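Long-range contact in Asp (Solanum tuberosum, PDB 3RFI), which is the saposin-like, plant-specific insert of an aspartic protease and, like other saposin-like proteins, probably interacts with membranes: residues Ser28-Cys42 against Leu72-Gln84. Numbering follows the deposited sequence. Where two conformers were deposited one is given.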
ATOM      1  N   SER A  28      -5.226   3.482  -0.725  1.00 29.68           N
ATOM      2  CA  SER A  28      -6.114   4.478  -1.331  0.50 32.52           C
ATOM      3  C   SER A  28      -5.363   5.673  -1.903  1.00 32.22           C
ATOM      4  O   SER A  28      -5.893   6.392  -2.801  1.00 34.63           O
ATOM      5  CB  SER A  28      -7.172   4.952  -0.327  0.50 33.38           C
ATOM      6  OG  SER A  28      -8.141   3.924  -0.172  0.50 37.87           O
ATOM      7  N   GLY A  29      -4.129   5.872  -1.419  1.00 29.56           N
ATOM      8  CA  GLY A  29      -3.291   6.962  -1.914  1.00 30.14           C
ATOM      9  C   GLY A  29      -2.689   6.635  -3.285  1.00 31.41           C
ATOM     10  O   GLY A  29      -2.277   7.524  -4.006  1.00 34.56           O
ATOM     11  N   VAL A  30      -2.663   5.385  -3.688  1.00 31.70           N
ATOM     12  CA  VAL A  30      -2.142   5.111  -5.046  1.00 33.50           C
ATOM     13  C   VAL A  30      -3.015   5.727  -6.147  1.00 34.89           C
ATOM     14  O   VAL A  30      -4.231   5.639  -6.089  1.00 33.83           O
ATOM     15  CB  VAL A  30      -1.750   3.676  -5.276  1.00 33.35           C
ATOM     16  CG1 VAL A  30      -2.422   2.741  -4.419  1.00 39.00           C
ATOM     17  CG2 VAL A  30      -1.908   3.263  -6.761  1.00 35.81           C
ATOM     18  N   ARG A  31      -2.401   6.401  -7.116  1.00 36.16           N
ATOM     19  CA  ARG A  31      -3.190   7.052  -8.167  1.00 39.26           C
ATOM     20  C   ARG A  31      -2.845   6.392  -9.463  1.00 40.95           C
ATOM     21  O   ARG A  31      -1.739   6.541  -9.916  1.00 38.59           O
ATOM     22  CB  ARG A  31      -2.885   8.549  -8.249  1.00 40.71           C
ATOM     23  CG  ARG A  31      -3.447   9.340  -7.041  1.00 45.75           C
ATOM     24  CD  ARG A  31      -2.719  10.677  -6.883  1.00 57.76           C
ATOM     25  NE  ARG A  31      -1.255  10.538  -6.759  1.00 65.09           N
ATOM     26  CZ  ARG A  31      -0.474  11.329  -6.008  1.00 68.78           C
ATOM     27  NH1 ARG A  31      -1.000  12.322  -5.275  1.00 71.00           N
ATOM     28  NH2 ARG A  31       0.841  11.124  -5.980  1.00 69.33           N
ATOM     29  N   PRO A  32      -3.785   5.612 -10.028  1.00 26.84           N
ATOM     30  CA  PRO A  32      -3.530   4.858 -11.258  1.00 26.52           C
ATOM     31  C   PRO A  32      -2.953   5.772 -12.296  1.00 27.64           C
ATOM     32  O   PRO A  32      -2.043   5.391 -13.008  1.00 26.85           O
ATOM     33  CB  PRO A  32      -4.956   4.424 -11.666  1.00 26.11           C
ATOM     34  CG  PRO A  32      -5.500   4.090 -10.343  1.00 28.82           C
ATOM     35  CD  PRO A  32      -5.140   5.322  -9.512  1.00 27.04           C
ATOM     36  N   ASP A  33      -3.491   6.974 -12.420  1.00 29.00           N
ATOM     37  CA  ASP A  33      -2.974   7.846 -13.464  1.00 31.79           C
ATOM     38  C   ASP A  33      -1.524   8.271 -13.319  1.00 31.50           C
ATOM     39  O   ASP A  33      -0.781   8.374 -14.304  1.00 30.93           O
ATOM     40  CB  ASP A  33      -3.896   9.025 -13.755  1.00 33.21           C
ATOM     41  CG  ASP A  33      -4.057   9.975 -12.595  1.00 40.13           C
ATOM     42  OD1 ASP A  33      -4.578  11.066 -12.863  1.00 49.64           O
ATOM     43  OD2 ASP A  33      -3.722   9.664 -11.427  1.00 46.19           O
ATOM     44  N   GLN A  34      -1.126   8.477 -12.078  1.00 31.77           N
ATOM     45  CA  GLN A  34       0.231   8.885 -11.741  1.00 32.50           C
ATOM     46  C   GLN A  34       1.169   7.713 -11.952  1.00 29.79           C
ATOM     47  O   GLN A  34       2.261   7.882 -12.481  1.00 29.50           O
ATOM     48  CB  GLN A  34       0.271   9.264 -10.256  1.00 34.24           C
ATOM     49  CG  GLN A  34       1.156  10.333  -9.990  1.00 45.59           C
ATOM     50  CD  GLN A  34       0.804  11.590 -10.793  1.00 56.71           C
ATOM     51  OE1 GLN A  34      -0.301  12.167 -10.672  1.00 61.85           O
ATOM     52  NE2 GLN A  34       1.752  12.022 -11.616  1.00 59.51           N
ATOM     53  N   VAL A  35       0.745   6.539 -11.499  1.00 26.68           N
ATOM     54  CA  VAL A  35       1.558   5.339 -11.621  1.00 25.66           C
ATOM     55  C   VAL A  35       1.720   5.049 -13.117  1.00 24.94           C
ATOM     56  O   VAL A  35       2.827   4.849 -13.586  1.00 24.40           O
ATOM     57  CB  VAL A  35       0.870   4.121 -10.983  1.00 23.73           C
ATOM     58  CG1 VAL A  35       1.666   2.870 -11.308  1.00 21.52           C
ATOM     59  CG2 VAL A  35       0.869   4.236  -9.483  1.00 26.70           C
ATOM     60  N   CYS A  36       0.614   5.118 -13.857  1.00 24.70           N
ATOM     61  CA  CYS A  36       0.649   4.897 -15.321  1.00 24.07           C
ATOM     62  C   CYS A  36       1.440   5.935 -16.098  1.00 24.27           C
ATOM     63  O   CYS A  36       2.098   5.609 -17.083  1.00 25.18           O
ATOM     64  CB  CYS A  36      -0.773   4.798 -15.793  1.00 21.91           C
ATOM     65  SG  CYS A  36      -1.400   3.200 -15.157  1.00 24.88           S
ATOM     66  N   SER A  37       1.416   7.177 -15.644  1.00 25.77           N
ATOM     67  CA  SER A  37       2.302   8.192 -16.190  1.00 27.36           C
ATOM     68  C   SER A  37       3.795   7.882 -15.947  1.00 28.09           C
ATOM     69  O   SER A  37       4.613   7.990 -16.861  1.00 26.25           O
ATOM     70  CB  SER A  37       1.954   9.567 -15.633  1.00 29.92           C
ATOM     71  OG  SER A  37       0.765  10.017 -16.229  0.50 33.53           O
ATOM     72  N   GLN A  38       4.137   7.476 -14.735  1.00 27.51           N
ATOM     73  CA  GLN A  38       5.515   7.062 -14.479  1.00 30.81           C
ATOM     74  C   GLN A  38       5.914   5.836 -15.297  1.00 27.75           C
ATOM     75  O   GLN A  38       7.075   5.694 -15.611  1.00 27.89           O
ATOM     76  CB  GLN A  38       5.703   6.786 -13.028  1.00 31.25           C
ATOM     77  CG  GLN A  38       5.480   8.021 -12.211  1.00 42.10           C
ATOM     78  CD  GLN A  38       5.512   7.667 -10.761  1.00 48.94           C
ATOM     79  OE1 GLN A  38       6.495   7.923 -10.093  1.00 58.04           O
ATOM     80  NE2 GLN A  38       4.469   6.997 -10.279  1.00 52.01           N
ATOM     81  N   ALA A  39       4.948   4.981 -15.629  1.00 24.80           N
ATOM     82  CA  ALA A  39       5.207   3.856 -16.555  1.00 24.70           C
ATOM     83  C   ALA A  39       5.286   4.263 -18.018  1.00 25.16           C
ATOM     84  O   ALA A  39       5.529   3.417 -18.857  1.00 26.56           O
ATOM     85  CB  ALA A  39       4.151   2.777 -16.377  1.00 21.31           C
ATOM     86  N   GLY A  40       5.011   5.541 -18.316  1.00 24.92           N
ATOM     87  CA  GLY A  40       5.140   6.055 -19.659  1.00 26.24           C
ATOM     88  C   GLY A  40       3.884   5.738 -20.460  1.00 23.99           C
ATOM     89  O   GLY A  40       3.913   5.766 -21.676  1.00 22.56           O
ATOM     90  N   LEU A  41       2.785   5.365 -19.808  1.00 24.63           N
ATOM     91  CA  LEU A  41       1.656   4.908 -20.585  1.00 23.82           C
ATOM     92  C   LEU A  41       0.504   5.907 -20.577  1.00 27.05           C
ATOM     93  O   LEU A  41      -0.364   5.811 -21.442  1.00 26.73           O
ATOM     94  CB  LEU A  41       1.119   3.549 -20.115  1.00 22.71           C
ATOM     95  CG  LEU A  41       2.178   2.436 -20.162  1.00 22.32           C
ATOM     96  CD1 LEU A  41       1.583   1.191 -19.585  1.00 18.87           C
ATOM     97  CD2 LEU A  41       2.586   2.232 -21.604  1.00 19.95           C
ATOM     98  N   CYS A  42       0.538   6.870 -19.654  1.00 27.59           N
ATOM     99  CA  CYS A  42      -0.484   7.913 -19.570  1.00 30.11           C
ATOM    100  C   CYS A  42       0.177   9.230 -19.503  1.00 32.82           C
ATOM    101  O   CYS A  42       1.310   9.330 -19.085  1.00 30.80           O
ATOM    102  CB  CYS A  42      -1.309   7.782 -18.268  1.00 29.12           C
ATOM    103  SG  CYS A  42      -2.328   6.298 -18.284  1.00 33.54           S
ATOM    104  N   LEU A  72      -3.374   1.850 -24.009  1.00 32.66           N
ATOM    105  CA  LEU A  72      -2.605   1.260 -22.926  1.00 30.23           C
ATOM    106  C   LEU A  72      -2.699   2.120 -21.676  1.00 27.56           C
ATOM    107  O   LEU A  72      -2.401   1.670 -20.609  1.00 27.72           O
ATOM    108  CB  LEU A  72      -1.133   1.054 -23.277  1.00 29.43           C
ATOM    109  CG  LEU A  72      -0.904   0.002 -24.371  1.00 34.10           C
ATOM    110  CD1 LEU A  72       0.556   0.188 -24.769  1.00 32.81           C
ATOM    111  CD2 LEU A  72      -1.141  -1.318 -23.685  1.00 31.73           C
ATOM    112  N   CYS A  73      -3.015   3.395 -21.832  1.00 27.49           N
ATOM    113  CA  CYS A  73      -3.178   4.229 -20.669  1.00 26.13           C
ATOM    114  C   CYS A  73      -4.406   3.703 -19.876  1.00 26.39           C
ATOM    115  O   CYS A  73      -4.364   3.454 -18.669  1.00 24.50           O
ATOM    116  CB  CYS A  73      -3.455   5.674 -21.093  1.00 27.92           C
ATOM    117  SG  CYS A  73      -3.862   6.632 -19.614  1.00 30.86           S
ATOM    118  N   THR A  74      -5.510   3.566 -20.571  1.00 28.65           N
ATOM    119  CA  THR A  74      -6.722   3.100 -19.942  1.00 30.09           C
ATOM    120  C   THR A  74      -6.526   1.693 -19.340  1.00 27.78           C
ATOM    121  O   THR A  74      -6.989   1.419 -18.250  1.00 25.30           O
ATOM    122  CB  THR A  74      -7.840   3.089 -20.985  1.00 33.57           C
ATOM    123  OG1 THR A  74      -7.846   4.357 -21.646  1.00 38.13           O
ATOM    124  CG2 THR A  74      -9.188   2.857 -20.337  1.00 37.57           C
ATOM    125  N   ALA A  75      -5.854   0.803 -20.065  1.00 26.35           N
ATOM    126  CA  ALA A  75      -5.617  -0.558 -19.546  1.00 24.76           C
ATOM    127  C   ALA A  75      -4.687  -0.516 -18.358  1.00 23.29           C
ATOM    128  O   ALA A  75      -4.896  -1.244 -17.371  1.00 22.69           O
ATOM    129  CB  ALA A  75      -5.051  -1.497 -20.696  1.00 25.55           C
ATOM    130  N   CYS A  76      -3.674   0.328 -18.413  1.00 22.16           N
ATOM    131  CA  CYS A  76      -2.785   0.445 -17.304  1.00 21.82           C
ATOM    132  C   CYS A  76      -3.593   0.907 -16.079  1.00 20.52           C
ATOM    133  O   CYS A  76      -3.364   0.432 -14.973  1.00 20.80           O
ATOM    134  CB  CYS A  76      -1.728   1.536 -17.606  1.00 21.58           C
ATOM    135  SG  CYS A  76      -0.507   1.753 -16.292  1.00 25.29           S
ATOM    136  N   GLU A  77      -4.419   1.936 -16.234  1.00 21.28           N
ATOM    137  CA  GLU A  77      -5.111   2.455 -15.073  1.00 22.69           C
ATOM    138  C   GLU A  77      -6.069   1.368 -14.493  1.00 23.34           C
ATOM    139  O   GLU A  77      -6.172   1.235 -13.287  1.00 23.09           O
ATOM    140  CB  GLU A  77      -5.948   3.645 -15.468  1.00 24.46           C
ATOM    141  CG  GLU A  77      -5.011   4.897 -15.551  1.00 25.25           C
ATOM    142  CD  GLU A  77      -5.644   6.108 -16.163  1.00 33.36           C
ATOM    143  OE1 GLU A  77      -5.076   7.199 -15.955  1.00 35.85           O
ATOM    144  OE2 GLU A  77      -6.651   5.986 -16.884  1.00 36.70           O
ATOM    145  N   MET A  78      -6.718   0.621 -15.362  1.00 24.06           N
ATOM    146  CA  MET A  78      -7.556  -0.525 -14.936  1.00 25.48           C
ATOM    147  C   MET A  78      -6.723  -1.518 -14.191  1.00 24.51           C
ATOM    148  O   MET A  78      -7.168  -1.972 -13.127  1.00 25.33           O
ATOM    149  CB  MET A  78      -8.203  -1.218 -16.126  1.00 27.04           C
ATOM    150  CG  MET A  78      -9.481  -0.641 -16.601  0.50 29.74           C
ATOM    151  SD  MET A  78     -10.034  -1.226 -18.208  0.50 31.62           S
ATOM    152  CE  MET A  78      -8.994  -2.651 -18.436  0.50 30.67           C
ATOM    153  N   ALA A  79      -5.513  -1.836 -14.698  1.00 23.54           N
ATOM    154  CA  ALA A  79      -4.638  -2.742 -14.003  1.00 23.86           C
ATOM    155  C   ALA A  79      -4.271  -2.199 -12.606  1.00 22.27           C
ATOM    156  O   ALA A  79      -4.261  -2.983 -11.683  1.00 21.56           O
ATOM    157  CB  ALA A  79      -3.386  -3.096 -14.793  1.00 21.78           C
ATOM    158  N   VAL A  80      -3.949  -0.904 -12.471  1.00 21.28           N
ATOM    159  CA  VAL A  80      -3.589  -0.315 -11.170  1.00 20.08           C
ATOM    160  C   VAL A  80      -4.785  -0.347 -10.217  1.00 20.73           C
ATOM    161  O   VAL A  80      -4.632  -0.697  -9.061  1.00 20.10           O
ATOM    162  CB  VAL A  80      -3.012   1.117 -11.265  1.00 20.30           C
ATOM    163  CG1 VAL A  80      -2.747   1.739  -9.853  1.00 19.34           C
ATOM    164  CG2 VAL A  80      -1.655   1.049 -12.077  1.00 19.68           C
ATOM    165  N   VAL A  81      -5.961   0.036 -10.690  1.00 21.07           N
ATOM    166  CA  VAL A  81      -7.166  -0.128  -9.844  1.00 21.85           C
ATOM    167  C   VAL A  81      -7.313  -1.594  -9.359  1.00 21.38           C
ATOM    168  O   VAL A  81      -7.632  -1.865  -8.206  1.00 23.71           O
ATOM    169  CB  VAL A  81      -8.415   0.273 -10.674  1.00 21.87           C
ATOM    170  CG1 VAL A  81      -9.709  -0.170  -9.958  1.00 24.83           C
ATOM    171  CG2 VAL A  81      -8.352   1.746 -10.968  1.00 25.22           C
ATOM    172  N   TRP A  82      -7.086  -2.547 -10.227  1.00 21.47           N
ATOM    173  CA  TRP A  82      -7.162  -3.924  -9.758  1.00 21.60           C
ATOM    174  C   TRP A  82      -6.036  -4.295  -8.808  1.00 21.47           C
ATOM    175  O   TRP A  82      -6.260  -5.120  -7.920  1.00 23.09           O
ATOM    176  CB  TRP A  82      -7.203  -4.857 -10.929  1.00 22.19           C
ATOM    177  CG  TRP A  82      -8.547  -4.840 -11.576  1.00 24.76           C
ATOM    178  CD1 TRP A  82      -9.760  -4.546 -10.964  1.00 23.87           C
ATOM    179  CD2 TRP A  82      -8.849  -5.193 -12.916  1.00 25.12           C
ATOM    180  NE1 TRP A  82     -10.779  -4.722 -11.858  1.00 22.70           N
ATOM    181  CE2 TRP A  82     -10.253  -5.103 -13.068  1.00 22.14           C
ATOM    182  CE3 TRP A  82      -8.067  -5.561 -14.030  1.00 24.83           C
ATOM    183  CZ2 TRP A  82     -10.891  -5.390 -14.266  1.00 23.93           C
ATOM    184  CZ3 TRP A  82      -8.705  -5.900 -15.206  1.00 22.29           C
ATOM    185  CH2 TRP A  82     -10.105  -5.770 -15.331  1.00 26.72           C
ATOM    186  N   MET A  83      -4.817  -3.730  -9.015  1.00 20.64           N
ATOM    187  CA  MET A  83      -3.737  -3.932  -8.049  1.00 20.89           C
ATOM    188  C   MET A  83      -4.144  -3.406  -6.691  1.00 20.36           C
ATOM    189  O   MET A  83      -3.891  -4.067  -5.693  1.00 20.97           O
ATOM    190  CB  MET A  83      -2.419  -3.285  -8.488  1.00 19.91           C
ATOM    191  CG  MET A  83      -1.906  -3.950  -9.764  1.00 19.91           C
ATOM    192  SD  MET A  83      -0.497  -2.952 -10.263  1.00 23.68           S
ATOM    193  CE  MET A  83      -0.029  -3.795 -11.755  1.00 23.38           C
ATOM    194  N   GLN A  84      -4.735  -2.224  -6.662  1.00 21.45           N
ATOM    195  CA  GLN A  84      -5.172  -1.647  -5.398  1.00 22.79           C
ATOM    196  C   GLN A  84      -6.211  -2.507  -4.748  1.00 21.56           C
ATOM    197  O   GLN A  84      -6.239  -2.579  -3.528  1.00 22.14           O
ATOM    198  CB  GLN A  84      -5.793  -0.281  -5.592  1.00 22.03           C
ATOM    199  CG  GLN A  84      -4.720   0.820  -5.902  1.00 29.87           C
ATOM    200  CD  GLN A  84      -5.399   2.131  -6.298  1.00 33.50           C
ATOM    201  OE1 GLN A  84      -5.815   2.273  -7.443  1.00 32.34           O
ATOM    202  NE2 GLN A  84      -5.586   3.059  -5.329  1.00 34.47           N
TER
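Two disulfides and a strip of apolar side chains clamp the short helix 32-38, with the turn after it, against helix 71-87, at the surface, away from the chain's middle. The axes of segments 32-38 and 72-84 approach to 8.6 Å and run at 124° to each other. Cys36 SG bonds Cys76 SG at 2.0 Å, and beyond the Schellman turn at Gly40 Cys42 SG bonds Cys73 SG at 2.1 Å. Cys73 and Cys76, one turn apart, both hold SG anti to the backbone N (chi1 173° and -178°), and this carries each sulfur to its partner. Leu41 lays CD1 against Cys76 CB, 3.9 Å away. Toward the other end, Pro32 is a knob among Glu77, Val80, Val81 and Gln84, its CG 3.7 Å from Val80 CG1. That same methyl meets Val30 CG2 at 3.5 Å, while Val80 CG2 faces Val35 and Cys36 SG. Gln84 closes the strip: its chain, extended beyond CG, meets Val30 head-on, CG 3.3 Å from Val30 CG1, OE1 lies 3.4 Å from Pro32 CG, and NE2 is hydrogen-bonded to Val27 O in helix 6-29. A leucine here would probably leave Val27 O without that donor and weaken the tie between helix 71-87 and the end of helix 6-29. Cystines tying this short helix and its turn to helix 71-87 belong to the saposin-like fold, here swapped as in plant inserts, region 2 first.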